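Local coordinates for protein 2-oxo-1,2-dihydroquinoline 8-monooxygenase, oxygenase component (Pseudomonas putida, PDB 1Z02) that is the oxygenase component of a Rieske monooxygenase, pairing a [2Fe-2S] cluster with a mononuclear iron and probably hydroxylating 2-oxo-1,2-dihydroquinoline at carbon 8, at residues 74-79 / 113-118; 137-142 / 148-153; 46-51 / 436-441; 65-70 / 413-418; 163-168 / 190-195. All coordinates share one frame; numbering follows the deposited sequence.

Interaction 1: residues 74-79 / 113-118; sequences NGKVFA and DLETGK
Phe78 on strand 76-81 comes closest to Leu114 in the loop 113-118, with 6.1 Å between their CA atoms, and no direct hydrogen bond joins the two backbones. A water bridges them instead, donating to Ala79 O and to Leu114 O, each at 2.8 Å. The side chains of Phe78 and Leu114 both head for the opposite segment and cross at about a right angle. Leu114 CB lies over one face of the Phe78 ring in a CH-pi contact, 4.2 Å from the ring centroid and 26° off its normal. With CG of Phe78 beside its backbone N (chi1 -64°), the ring also brings CD2 to 3.5 Å from Leu114 O.

Both segments belong to the Rieske domain, and the loop is the turn between strands 110-113 and 119-122. An Asx motif shapes it: Asp113 OD2 accepts Thr116 N from above the carboxylate plane at 3.2 Å and takes Thr116 OG1 on its anti lone pair. Gly117 N closes back onto Asp113 O at 2.7 Å, and the positive phi of Gly117 suits a residue without a side chain. At the solvent side, the fully extended Lys76 holds NZ 4.4 Å from Glu115 OE2, opposite charges near each other but too far apart for a salt bridge. Arg71 and Val73 of strand 66-73 also touch the Leu114 side chain.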
# COMPACT_ATOMS: atom_id res chain seq x y z
N ASN A 74 39.14 12.52 0.09
CA ASN A 74 40.15 13.57 0.05
C ASN A 74 39.47 14.93 -0.13
O ASN A 74 39.95 15.77 -0.89
CB ASN A 74 41.14 13.34 -1.10
CG ASN A 74 41.92 12.05 -0.94
OD1 ASN A 74 42.39 11.70 0.15
ND2 ASN A 74 42.09 11.32 -2.04
N GLY A 75 38.36 15.12 0.57
CA GLY A 75 37.66 16.38 0.48
C GLY A 75 36.73 16.54 -0.71
O GLY A 75 35.85 17.39 -0.70
N LYS A 76 36.92 15.71 -1.74
CA LYS A 76 36.08 15.81 -2.92
C LYS A 76 34.93 14.79 -2.94
O LYS A 76 35.12 13.62 -2.61
CB LYS A 76 36.93 15.66 -4.18
CG LYS A 76 36.18 15.96 -5.46
CD LYS A 76 37.07 15.82 -6.68
CE LYS A 76 36.30 16.10 -7.97
NZ LYS A 76 37.14 15.90 -9.19
N VAL A 77 33.75 15.25 -3.33
CA VAL A 77 32.56 14.39 -3.40
C VAL A 77 32.30 13.87 -4.81
O VAL A 77 32.37 14.62 -5.79
CB VAL A 77 31.29 15.15 -2.95
CG1 VAL A 77 30.07 14.25 -3.03
CG2 VAL A 77 31.46 15.65 -1.54
N PHE A 78 32.00 12.58 -4.90
CA PHE A 78 31.71 11.94 -6.19
C PHE A 78 30.31 11.36 -6.15
O PHE A 78 29.83 10.96 -5.09
CB PHE A 78 32.72 10.83 -6.49
CG PHE A 78 34.13 11.31 -6.66
CD1 PHE A 78 34.93 11.57 -5.55
CD2 PHE A 78 34.64 11.57 -7.93
CE1 PHE A 78 36.22 12.07 -5.71
CE2 PHE A 78 35.93 12.07 -8.09
CZ PHE A 78 36.72 12.32 -6.98
N ALA A 79 29.66 11.31 -7.30
CA ALA A 79 28.31 10.75 -7.37
C ALA A 79 28.21 9.76 -8.53
O ALA A 79 28.69 10.04 -9.63
CB ALA A 79 27.30 11.88 -7.55
N ASP A 113 34.98 2.80 -10.53
CA ASP A 113 35.84 3.96 -10.38
C ASP A 113 34.97 5.18 -10.09
O ASP A 113 34.04 5.48 -10.82
CB ASP A 113 36.63 4.19 -11.66
CG ASP A 113 37.62 5.31 -11.53
OD1 ASP A 113 38.40 5.31 -10.60
OD2 ASP A 113 37.66 6.21 -12.33
N LEU A 114 35.28 5.88 -9.00
CA LEU A 114 34.51 7.05 -8.60
C LEU A 114 34.44 8.13 -9.66
O LEU A 114 33.43 8.82 -9.79
CB LEU A 114 35.08 7.65 -7.32
CG LEU A 114 34.89 6.82 -6.05
CD1 LEU A 114 35.61 7.50 -4.89
CD2 LEU A 114 33.41 6.68 -5.74
N GLU A 115 35.51 8.29 -10.42
CA GLU A 115 35.57 9.33 -11.44
C GLU A 115 34.82 9.03 -12.73
O GLU A 115 34.05 9.84 -13.21
CB GLU A 115 37.02 9.62 -11.81
CG GLU A 115 37.15 10.67 -12.88
CD GLU A 115 37.55 11.99 -12.30
OE1 GLU A 115 38.65 12.04 -11.73
OE2 GLU A 115 36.78 12.96 -12.40
N THR A 116 35.09 7.87 -13.31
CA THR A 116 34.50 7.50 -14.59
C THR A 116 33.34 6.54 -14.48
O THR A 116 32.58 6.39 -15.43
CB THR A 116 35.57 6.85 -15.50
OG1 THR A 116 36.02 5.61 -14.93
CG2 THR A 116 36.76 7.79 -15.65
N GLY A 117 33.24 5.86 -13.34
CA GLY A 117 32.16 4.91 -13.13
C GLY A 117 32.45 3.55 -13.74
O GLY A 117 31.67 2.62 -13.57
N LYS A 118 33.58 3.42 -14.43
CA LYS A 118 33.95 2.16 -15.07
C LYS A 118 34.12 0.99 -14.09
O LYS A 118 34.57 1.17 -12.96
CB LYS A 118 35.26 2.32 -15.86
CG LYS A 118 35.66 1.05 -16.63
CD LYS A 118 36.98 1.20 -17.36
CE LYS A 118 38.16 1.21 -16.40
NZ LYS A 118 39.47 1.24 -17.14
O HOH W 1 31.33 10.67 -10.32

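Interaction 2: residues 137-142 / 148-153; sequences TTYPVH and IFVFVR
Thr138 O is gripped side-on by Arg153, through NH1 at 2.8 Å and NE at 3.0 Å. Both bonds keep the oxygen within a few degrees of the guanidinium plane, but NE arrives nearly along the C=O axis whereas NH1 stands 52° out of the carbonyl plane. NH1 has a further, weak bond to Thr138 OG1. The arginine starts with CG between its backbone N and carbonyl carbon (chi1 55°) and then runs extended to NE, which lays one guanidinium face against Pro140 CD. NH2 is left to a salt bridge with Asp159. With an alanine here, Thr138 O would probably lose both donors, Asp159 its charged mate and Pro140 the flat group it rests on.

Beyond this grip the two segments form an antiparallel beta hairpin. His142 and Phe149 make a hydrogen-bonded pair, His142 N reaching Phe149 O at 2.9 Å, and Val141 faces Val150 as a non-hydrogen-bonded pair. Phe151 N continues the pattern to Pro140 O at 2.9 Å. The Tyr139 ring points its edge at Phe151 O and Arg153 O, while its CB packs on Val150 CG1 at 3.5 Å. Tyr139 OH donates to a water that in turn donates to Arg153 O.

Strand 147-152 is the middle of a three-stranded sheet, flanked by 141-144 and 43-49; Val141 and Ile148 touch strand 76-81, Val152 rests on Ile68 of strand 66-73, and Trp44 meets His142, Phe149 and Phe151.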
# COMPACT_ATOMS: atom_id res chain seq x y z
N THR A 137 26.65 4.94 -14.41
CA THR A 137 26.57 6.35 -14.76
C THR A 137 27.23 7.24 -13.70
O THR A 137 27.16 6.95 -12.50
CB THR A 137 25.10 6.80 -14.92
OG1 THR A 137 24.43 5.91 -15.83
CG2 THR A 137 25.02 8.23 -15.48
N THR A 138 27.86 8.32 -14.14
CA THR A 138 28.47 9.27 -13.22
C THR A 138 27.63 10.54 -13.25
O THR A 138 27.05 10.88 -14.28
CB THR A 138 29.92 9.68 -13.64
OG1 THR A 138 29.88 10.35 -14.90
CG2 THR A 138 30.82 8.46 -13.74
N TYR A 139 27.57 11.24 -12.13
CA TYR A 139 26.81 12.48 -12.06
C TYR A 139 27.71 13.61 -11.58
O TYR A 139 28.29 13.55 -10.50
CB TYR A 139 25.61 12.32 -11.12
CG TYR A 139 24.70 11.20 -11.55
CD1 TYR A 139 24.81 9.93 -10.99
CD2 TYR A 139 23.79 11.38 -12.59
CE1 TYR A 139 24.04 8.87 -11.45
CE2 TYR A 139 23.02 10.32 -13.06
CZ TYR A 139 23.15 9.07 -12.48
OH TYR A 139 22.39 8.03 -12.95
N PRO A 140 27.86 14.66 -12.41
CA PRO A 140 28.71 15.80 -12.04
C PRO A 140 28.30 16.40 -10.71
O PRO A 140 27.12 16.59 -10.45
CB PRO A 140 28.50 16.78 -13.19
CG PRO A 140 28.22 15.89 -14.35
CD PRO A 140 27.29 14.84 -13.76
N VAL A 141 29.29 16.70 -9.87
CA VAL A 141 29.03 17.30 -8.58
C VAL A 141 29.66 18.67 -8.46
O VAL A 141 30.77 18.90 -8.92
CB VAL A 141 29.60 16.43 -7.43
CG1 VAL A 141 29.42 17.14 -6.10
CG2 VAL A 141 28.91 15.07 -7.41
N HIS A 142 28.92 19.58 -7.84
CA HIS A 142 29.41 20.92 -7.60
C HIS A 142 29.03 21.31 -6.18
O HIS A 142 27.89 21.66 -5.90
CB HIS A 142 28.81 21.90 -8.61
CG HIS A 142 29.37 23.28 -8.50
ND1 HIS A 142 29.41 24.16 -9.55
CD2 HIS A 142 29.92 23.94 -7.46
CE1 HIS A 142 29.95 25.30 -9.17
NE2 HIS A 142 30.27 25.19 -7.90
N ILE A 148 25.81 20.65 -1.58
CA ILE A 148 26.33 19.69 -2.54
C ILE A 148 25.30 19.52 -3.66
O ILE A 148 24.26 18.89 -3.46
CB ILE A 148 26.59 18.30 -1.91
CG1 ILE A 148 27.70 18.39 -0.86
CG2 ILE A 148 26.99 17.30 -3.00
CD1 ILE A 148 28.03 17.07 -0.20
N PHE A 149 25.58 20.09 -4.83
CA PHE A 149 24.66 19.97 -5.97
C PHE A 149 25.12 18.85 -6.90
O PHE A 149 26.31 18.62 -7.08
CB PHE A 149 24.59 21.28 -6.78
CG PHE A 149 24.03 22.44 -6.00
CD1 PHE A 149 24.86 23.24 -5.22
CD2 PHE A 149 22.67 22.74 -6.06
CE1 PHE A 149 24.34 24.33 -4.50
CE2 PHE A 149 22.14 23.81 -5.35
CZ PHE A 149 22.98 24.61 -4.57
N VAL A 150 24.15 18.14 -7.48
CA VAL A 150 24.46 17.05 -8.39
C VAL A 150 23.69 17.28 -9.67
O VAL A 150 22.54 17.74 -9.64
CB VAL A 150 24.05 15.67 -7.80
CG1 VAL A 150 24.35 14.57 -8.79
CG2 VAL A 150 24.80 15.41 -6.52
N PHE A 151 24.32 16.99 -10.80
CA PHE A 151 23.68 17.14 -12.10
C PHE A 151 23.06 15.79 -12.45
O PHE A 151 23.75 14.88 -12.93
CB PHE A 151 24.70 17.53 -13.17
CG PHE A 151 24.09 17.86 -14.50
CD1 PHE A 151 23.35 19.02 -14.68
CD2 PHE A 151 24.23 16.99 -15.58
CE1 PHE A 151 22.75 19.32 -15.90
CE2 PHE A 151 23.64 17.28 -16.82
CZ PHE A 151 22.89 18.44 -16.97
N VAL A 152 21.76 15.66 -12.18
CA VAL A 152 21.04 14.42 -12.45
C VAL A 152 20.72 14.35 -13.94
O VAL A 152 19.90 15.12 -14.45
CB VAL A 152 19.74 14.35 -11.62
CG1 VAL A 152 19.10 12.96 -11.74
CG2 VAL A 152 20.04 14.69 -10.17
N ARG A 153 21.37 13.42 -14.63
CA ARG A 153 21.20 13.30 -16.08
C ARG A 153 20.86 11.89 -16.55
O ARG A 153 21.01 10.92 -15.81
CB ARG A 153 22.50 13.74 -16.77
CG ARG A 153 23.71 12.98 -16.27
CD ARG A 153 24.93 13.19 -17.13
NE ARG A 153 26.10 12.50 -16.58
CZ ARG A 153 27.32 12.57 -17.12
NH1 ARG A 153 28.33 11.92 -16.56
NH2 ARG A 153 27.52 13.28 -18.22
O HOH W 2 20.85 8.39 -15.33

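Interaction 3: residues 46-51 / 436-441; sequences PALFTH and GYKVEQ
Pro46 O comes first along strand 43-49: a water donates to it at 2.6 Å and also to Tyr437 OH at 2.9 Å. Next, Ala47 O accepts directly from Tyr437 OH at 2.8 Å. The hydroxyl oxygen lies in the carbonyl plane of Ala47, on a lone pair, with a C=O...O angle of 122°, and Ala47 O sits at the edge of the tyrosine ring. Tyr437 carries CG opposite its backbone N (chi1 173°), which sends the ring out from the tail toward the strand.

Ala47 and Leu48 together form a classic beta bulge, both facing Ile148 of the neighbouring strand. Leu48 then adds a loose touch between carbons, its CD2 4.3 Å from Lys438 CE; the ammonium end of that lysine goes to a salt bridge with Glu52.

Around the ring, Ile61 and Glu327 belong to strands 58-63 and 325-335, so Tyr437 sits where the Rieske domain meets the sheet of the other domain. A phenylalanine in place of Tyr437 would probably leave Ala47 O without this donor and the bridging water without one of its anchors. Between these two segments the polar link is one hydroxyl, which donates to Ala47 O and accepts from the water, with little apolar packing beside it.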
# COMPACT_ATOMS: atom_id res chain seq x y z
N PRO A 46 19.97 20.10 -5.58
CA PRO A 46 20.74 20.01 -4.33
C PRO A 46 20.59 18.55 -3.89
O PRO A 46 19.48 17.99 -3.93
CB PRO A 46 20.02 21.00 -3.42
CG PRO A 46 18.60 20.92 -3.88
CD PRO A 46 18.75 20.91 -5.39
N ALA A 47 21.69 17.91 -3.51
CA ALA A 47 21.64 16.52 -3.08
C ALA A 47 21.70 16.36 -1.57
O ALA A 47 20.90 15.63 -0.97
CB ALA A 47 22.79 15.73 -3.73
N LEU A 48 22.67 17.03 -0.95
CA LEU A 48 22.85 16.93 0.50
C LEU A 48 23.59 18.16 0.99
O LEU A 48 24.25 18.84 0.21
CB LEU A 48 23.71 15.70 0.84
CG LEU A 48 23.19 14.29 0.57
CD1 LEU A 48 24.33 13.30 0.66
CD2 LEU A 48 22.09 13.95 1.55
N PHE A 49 23.45 18.46 2.28
CA PHE A 49 24.18 19.56 2.87
C PHE A 49 25.57 18.98 3.09
O PHE A 49 25.72 17.77 3.26
CB PHE A 49 23.60 19.97 4.22
CG PHE A 49 22.36 20.81 4.13
CD1 PHE A 49 21.14 20.33 4.60
CD2 PHE A 49 22.41 22.09 3.58
CE1 PHE A 49 19.98 21.12 4.54
CE2 PHE A 49 21.26 22.89 3.50
CZ PHE A 49 20.04 22.40 3.99
N THR A 50 26.59 19.82 3.08
CA THR A 50 27.95 19.36 3.28
C THR A 50 28.07 18.55 4.57
O THR A 50 28.77 17.53 4.60
CB THR A 50 28.92 20.56 3.30
OG1 THR A 50 28.99 21.14 1.99
CG2 THR A 50 30.30 20.14 3.75
N HIS A 51 27.39 18.98 5.62
CA HIS A 51 27.47 18.28 6.90
C HIS A 51 26.85 16.88 6.86
O HIS A 51 27.03 16.09 7.78
CB HIS A 51 26.84 19.12 8.02
CG HIS A 51 25.37 19.37 7.87
ND1 HIS A 51 24.42 18.38 8.06
CD2 HIS A 51 24.68 20.50 7.58
CE1 HIS A 51 23.22 18.90 7.90
NE2 HIS A 51 23.34 20.18 7.61
N GLY A 436 10.49 7.97 2.07
CA GLY A 436 11.60 8.85 2.36
C GLY A 436 12.50 9.29 1.22
O GLY A 436 12.13 9.25 0.05
N TYR A 437 13.72 9.70 1.58
CA TYR A 437 14.69 10.19 0.60
C TYR A 437 16.07 9.56 0.78
O TYR A 437 16.62 8.99 -0.17
CB TYR A 437 14.77 11.72 0.75
CG TYR A 437 15.84 12.39 -0.07
CD1 TYR A 437 15.83 12.34 -1.46
CD2 TYR A 437 16.87 13.10 0.55
CE1 TYR A 437 16.81 12.98 -2.21
CE2 TYR A 437 17.85 13.73 -0.18
CZ TYR A 437 17.82 13.68 -1.56
OH TYR A 437 18.78 14.35 -2.28
N LYS A 438 16.63 9.68 1.98
CA LYS A 438 17.95 9.11 2.27
C LYS A 438 17.86 7.60 2.48
O LYS A 438 17.09 7.12 3.31
CB LYS A 438 18.55 9.80 3.50
CG LYS A 438 18.77 11.29 3.29
CD LYS A 438 19.15 12.03 4.58
CE LYS A 438 20.60 11.82 4.95
NZ LYS A 438 20.98 12.69 6.11
N VAL A 439 18.64 6.85 1.70
CA VAL A 439 18.64 5.40 1.81
C VAL A 439 19.15 4.95 3.18
O VAL A 439 20.21 5.39 3.64
CB VAL A 439 19.51 4.76 0.71
CG1 VAL A 439 19.51 3.25 0.85
CG2 VAL A 439 18.98 5.15 -0.65
N GLU A 440 18.38 4.07 3.82
CA GLU A 440 18.72 3.54 5.13
C GLU A 440 19.84 2.52 4.97
O GLU A 440 19.80 1.68 4.07
CB GLU A 440 17.50 2.86 5.76
CG GLU A 440 17.50 2.86 7.28
CD GLU A 440 16.36 2.07 7.87
OE1 GLU A 440 16.11 2.19 9.09
OE2 GLU A 440 15.70 1.33 7.11
N GLN A 441 20.84 2.59 5.84
CA GLN A 441 21.97 1.69 5.74
C GLN A 441 21.97 0.42 6.58
O GLN A 441 21.29 0.30 7.59
CB GLN A 441 23.27 2.47 5.95
CG GLN A 441 23.42 3.59 4.93
CD GLN A 441 24.76 4.28 4.99
OE1 GLN A 441 25.00 5.25 4.27
NE2 GLN A 441 25.66 3.78 5.83
O HOH W 3 17.36 16.72 -3.00

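Interaction 4: residues 65-70 / 413-418; sequences GVPIVL and RGVAGA
Val415 turns its branches so that CG1 lies beside the backbone N (chi1 -63°) and CG2 fits between that N and the carbonyl carbon, and this sets two methyls against two different places on segment 65-70. The valine opens a type II beta turn, Val415 to Ala418, closed by Ala418 N hydrogen-bonding to Val415 O at 3.1 Å. Gly417 holds the third position of the turn with phi 88°, where a CB would be jammed against the carbonyl O of Ala416. The other partner is the start of strand 66-73, the central strand of a three-stranded antiparallel sheet in the Rieske domain.

CG1 packs on the Pro67 ring, 3.9 Å from CG and 4.0 Å from CD. The two side chains point toward each other's segments and meet at roughly a right angle, so a single methyl rests on the CG-CD side of the proline. No hydrogen bond crosses here; the contact is small and purely by van der Waals packing.

The valine also touches Gln83, and Pro67 lies against Lys81 of strand 76-81. The side chain of Pro67 is about 10 Å from that of cluster ligand Cys84, while the side chain of Val415 is about 13 Å from the [2Fe-2S] cluster itself. Just before the turn, Gly414 N hydrogen-bonds to Asp378 OD1 of the second subunit, and Ala416 packs on Asn374 of that same subunit, so the turn lies at a subunit interface as well as against the Rieske sheet. The remaining methyl, Val415 CG2, stands 3.8 Å from the backbone oxygen Gly65 O.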
# COMPACT_ATOMS: atom_id res chain seq x y z
N GLY A 65 13.70 9.95 -9.91
CA GLY A 65 13.60 8.51 -10.04
C GLY A 65 14.94 7.79 -10.17
O GLY A 65 15.00 6.56 -10.16
N VAL A 66 16.02 8.57 -10.27
CA VAL A 66 17.36 8.01 -10.42
C VAL A 66 18.07 7.82 -9.08
O VAL A 66 18.27 8.77 -8.32
CB VAL A 66 18.26 8.93 -11.28
CG1 VAL A 66 19.62 8.30 -11.47
CG2 VAL A 66 17.60 9.20 -12.62
N PRO A 67 18.43 6.57 -8.76
CA PRO A 67 19.12 6.26 -7.51
C PRO A 67 20.58 6.73 -7.63
O PRO A 67 21.29 6.37 -8.58
CB PRO A 67 18.98 4.74 -7.39
CG PRO A 67 18.92 4.30 -8.81
CD PRO A 67 18.07 5.34 -9.49
N ILE A 68 21.03 7.52 -6.66
CA ILE A 68 22.38 8.08 -6.67
C ILE A 68 23.10 7.84 -5.35
O ILE A 68 22.52 7.99 -4.28
CB ILE A 68 22.32 9.60 -6.93
CG1 ILE A 68 21.65 9.88 -8.28
CG2 ILE A 68 23.72 10.20 -6.90
CD1 ILE A 68 21.32 11.36 -8.54
N VAL A 69 24.38 7.49 -5.43
CA VAL A 69 25.18 7.27 -4.24
C VAL A 69 26.35 8.25 -4.28
O VAL A 69 26.98 8.46 -5.33
CB VAL A 69 25.70 5.81 -4.18
CG1 VAL A 69 26.51 5.49 -5.43
CG2 VAL A 69 26.53 5.60 -2.92
N LEU A 70 26.63 8.88 -3.14
CA LEU A 70 27.72 9.85 -3.05
C LEU A 70 28.75 9.45 -2.00
O LEU A 70 28.42 8.82 -0.99
CB LEU A 70 27.19 11.25 -2.70
CG LEU A 70 26.14 11.93 -3.59
CD1 LEU A 70 24.76 11.43 -3.25
CD2 LEU A 70 26.22 13.42 -3.37
N ARG A 413 12.58 2.20 -13.53
CA ARG A 413 12.44 0.79 -13.93
C ARG A 413 13.52 -0.05 -13.25
O ARG A 413 14.71 0.17 -13.46
CB ARG A 413 12.54 0.64 -15.44
CG ARG A 413 11.53 1.48 -16.22
CD ARG A 413 10.09 1.08 -15.92
NE ARG A 413 9.13 1.89 -16.68
CZ ARG A 413 7.81 1.84 -16.54
NH1 ARG A 413 7.02 2.62 -17.27
NH2 ARG A 413 7.27 1.00 -15.66
N GLY A 414 13.11 -1.01 -12.43
CA GLY A 414 14.09 -1.85 -11.75
C GLY A 414 14.82 -1.13 -10.63
O GLY A 414 15.96 -1.47 -10.30
N VAL A 415 14.16 -0.14 -10.04
CA VAL A 415 14.70 0.64 -8.94
C VAL A 415 13.57 0.91 -7.94
O VAL A 415 12.41 0.63 -8.21
CB VAL A 415 15.28 2.00 -9.43
CG1 VAL A 415 16.44 1.76 -10.38
CG2 VAL A 415 14.19 2.80 -10.12
N ALA A 416 13.92 1.45 -6.77
CA ALA A 416 12.91 1.76 -5.76
C ALA A 416 11.94 2.77 -6.35
O ALA A 416 12.35 3.68 -7.06
CB ALA A 416 13.57 2.33 -4.51
N GLY A 417 10.65 2.61 -6.06
CA GLY A 417 9.66 3.54 -6.57
C GLY A 417 9.10 3.15 -7.93
O GLY A 417 8.10 3.71 -8.37
N ALA A 418 9.76 2.21 -8.61
CA ALA A 418 9.29 1.76 -9.92
C ALA A 418 7.93 1.09 -9.74
O ALA A 418 7.06 1.19 -10.60
CB ALA A 418 10.28 0.77 -10.50

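Interaction 5: residues 163-168 / 190-195; sequences PPLAHD and SVLDDN
Leu192 and Leu165 point their side chains at one another's segments and meet at a slant, with methyl against methyl: Leu165 CD2 is 4.0 Å from Leu192 CD2. The other branch of Leu192 goes to a second partner, CD1 lying 3.9 Å from Ala166 CB. One leucine thus spreads its two methyls over neighbouring residues of the short 3-10 segment 165-167. CG of Leu192, beside the backbone N (chi1 -67°), carries both methyls to that segment.

The backbone that presents Leu192 is a type I turn from Ser190 to Asp193, braced by two side chains. Ser190 OG accepts Leu192 N at 3.2 Å in an ST turn, and Asp193 OD1 takes Ser190 N at 2.9 Å from well above its carboxylate plane. Asp193 OD2 has a salt bridge to Arg172, whose side chain also touches Leu192.

Both pieces belong to the long connection between strands 147-152 and 196-206; Leu165 also packs on Phe149 and Trp44 of the three-stranded sheet. No polar bond passes between the segments, so the contact depends on the fit of a few methyl groups, each segment keeping its own internal hydrogen bonds.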
# COMPACT_ATOMS: atom_id res chain seq x y z
N PRO A 163 26.08 21.87 -18.42
CA PRO A 163 26.12 23.32 -18.20
C PRO A 163 26.59 23.73 -16.81
O PRO A 163 26.62 22.91 -15.89
CB PRO A 163 24.68 23.73 -18.46
CG PRO A 163 23.93 22.60 -17.81
CD PRO A 163 24.69 21.37 -18.31
N PRO A 164 26.97 25.00 -16.64
CA PRO A 164 27.43 25.48 -15.32
C PRO A 164 26.26 25.39 -14.34
O PRO A 164 25.10 25.48 -14.75
CB PRO A 164 27.82 26.94 -15.59
CG PRO A 164 28.14 26.95 -17.06
CD PRO A 164 27.11 26.04 -17.67
N LEU A 165 26.57 25.21 -13.06
CA LEU A 165 25.54 25.14 -12.04
C LEU A 165 24.71 26.43 -12.02
O LEU A 165 23.50 26.41 -11.81
CB LEU A 165 26.20 24.91 -10.67
CG LEU A 165 25.35 25.11 -9.41
CD1 LEU A 165 24.26 24.04 -9.33
CD2 LEU A 165 26.27 25.06 -8.19
N ALA A 166 25.38 27.56 -12.26
CA ALA A 166 24.72 28.85 -12.27
C ALA A 166 23.50 28.87 -13.18
O ALA A 166 22.50 29.54 -12.88
CB ALA A 166 25.72 29.94 -12.70
N HIS A 167 23.55 28.14 -14.29
CA HIS A 167 22.43 28.11 -15.22
C HIS A 167 21.14 27.54 -14.63
O HIS A 167 20.05 27.79 -15.15
CB HIS A 167 22.81 27.33 -16.49
CG HIS A 167 23.70 28.09 -17.42
ND1 HIS A 167 23.93 27.70 -18.72
CD2 HIS A 167 24.44 29.22 -17.24
CE1 HIS A 167 24.76 28.55 -19.30
NE2 HIS A 167 25.09 29.48 -18.42
N ASP A 168 21.27 26.77 -13.56
CA ASP A 168 20.10 26.19 -12.90
C ASP A 168 19.92 26.75 -11.48
O ASP A 168 19.35 26.09 -10.61
CB ASP A 168 20.22 24.66 -12.83
CG ASP A 168 19.94 23.99 -14.17
OD1 ASP A 168 20.05 22.75 -14.26
OD2 ASP A 168 19.60 24.71 -15.14
N SER A 190 23.94 35.04 -3.35
CA SER A 190 23.76 33.75 -4.02
C SER A 190 24.55 32.71 -3.22
O SER A 190 25.45 33.08 -2.45
CB SER A 190 24.29 33.83 -5.45
OG SER A 190 24.25 32.56 -6.09
N VAL A 191 24.24 31.43 -3.37
CA VAL A 191 25.02 30.44 -2.64
C VAL A 191 26.40 30.32 -3.30
O VAL A 191 27.31 29.69 -2.77
CB VAL A 191 24.35 29.02 -2.60
CG1 VAL A 191 22.94 29.13 -2.14
CG2 VAL A 191 24.49 28.33 -3.91
N LEU A 192 26.55 30.96 -4.46
CA LEU A 192 27.81 30.96 -5.20
C LEU A 192 28.75 32.07 -4.73
O LEU A 192 29.95 32.03 -5.01
CB LEU A 192 27.56 31.12 -6.71
CG LEU A 192 26.85 29.99 -7.46
CD1 LEU A 192 26.66 30.40 -8.91
CD2 LEU A 192 27.67 28.71 -7.38
N ASP A 193 28.21 33.04 -4.01
CA ASP A 193 28.99 34.17 -3.52
C ASP A 193 30.01 33.80 -2.45
O ASP A 193 29.79 32.90 -1.64
CB ASP A 193 28.06 35.27 -2.98
CG ASP A 193 27.30 35.98 -4.07
OD1 ASP A 193 26.33 36.69 -3.74
OD2 ASP A 193 27.68 35.85 -5.24
N ASP A 194 31.14 34.50 -2.46
CA ASP A 194 32.17 34.25 -1.47
C ASP A 194 31.63 34.61 -0.09
O ASP A 194 30.91 35.61 0.07
CB ASP A 194 33.43 35.07 -1.78
CG ASP A 194 34.27 34.47 -2.90
OD1 ASP A 194 35.29 35.08 -3.28
OD2 ASP A 194 33.91 33.38 -3.40
N ASN A 195 31.98 33.81 0.91
CA ASN A 195 31.53 34.05 2.28
C ASN A 195 30.03 33.92 2.49
O ASN A 195 29.52 34.29 3.56
CB ASN A 195 32.00 35.43 2.75
CG ASN A 195 33.50 35.49 2.96
OD1 ASN A 195 34.10 36.57 2.96
ND2 ASN A 195 34.12 34.33 3.16

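Overall arrangement
From the N terminus, strand 43-49 opens the longest loop, which interaction 3 closes at the C-terminal tail. Interaction 4, joining strand 66-73 to the turn 415-418, is nested within it, and interactions 1, 2 and 5 follow in series inside both. Interaction 1 ties strand 76-81 to the loop after strand 110-113; interaction 2 closes the hairpin 141-144 / 147-152; interaction 5 folds the connection to strand 196-206 onto itself. No two loops cross. Interaction 2 is the hub, touching all four others: Tyr139 N probably bonds Ala79 O of interaction 1, Ile148 probably bonds Ala47 and Leu48 of interaction 3, and Phe149 meets Leu165 of interaction 5.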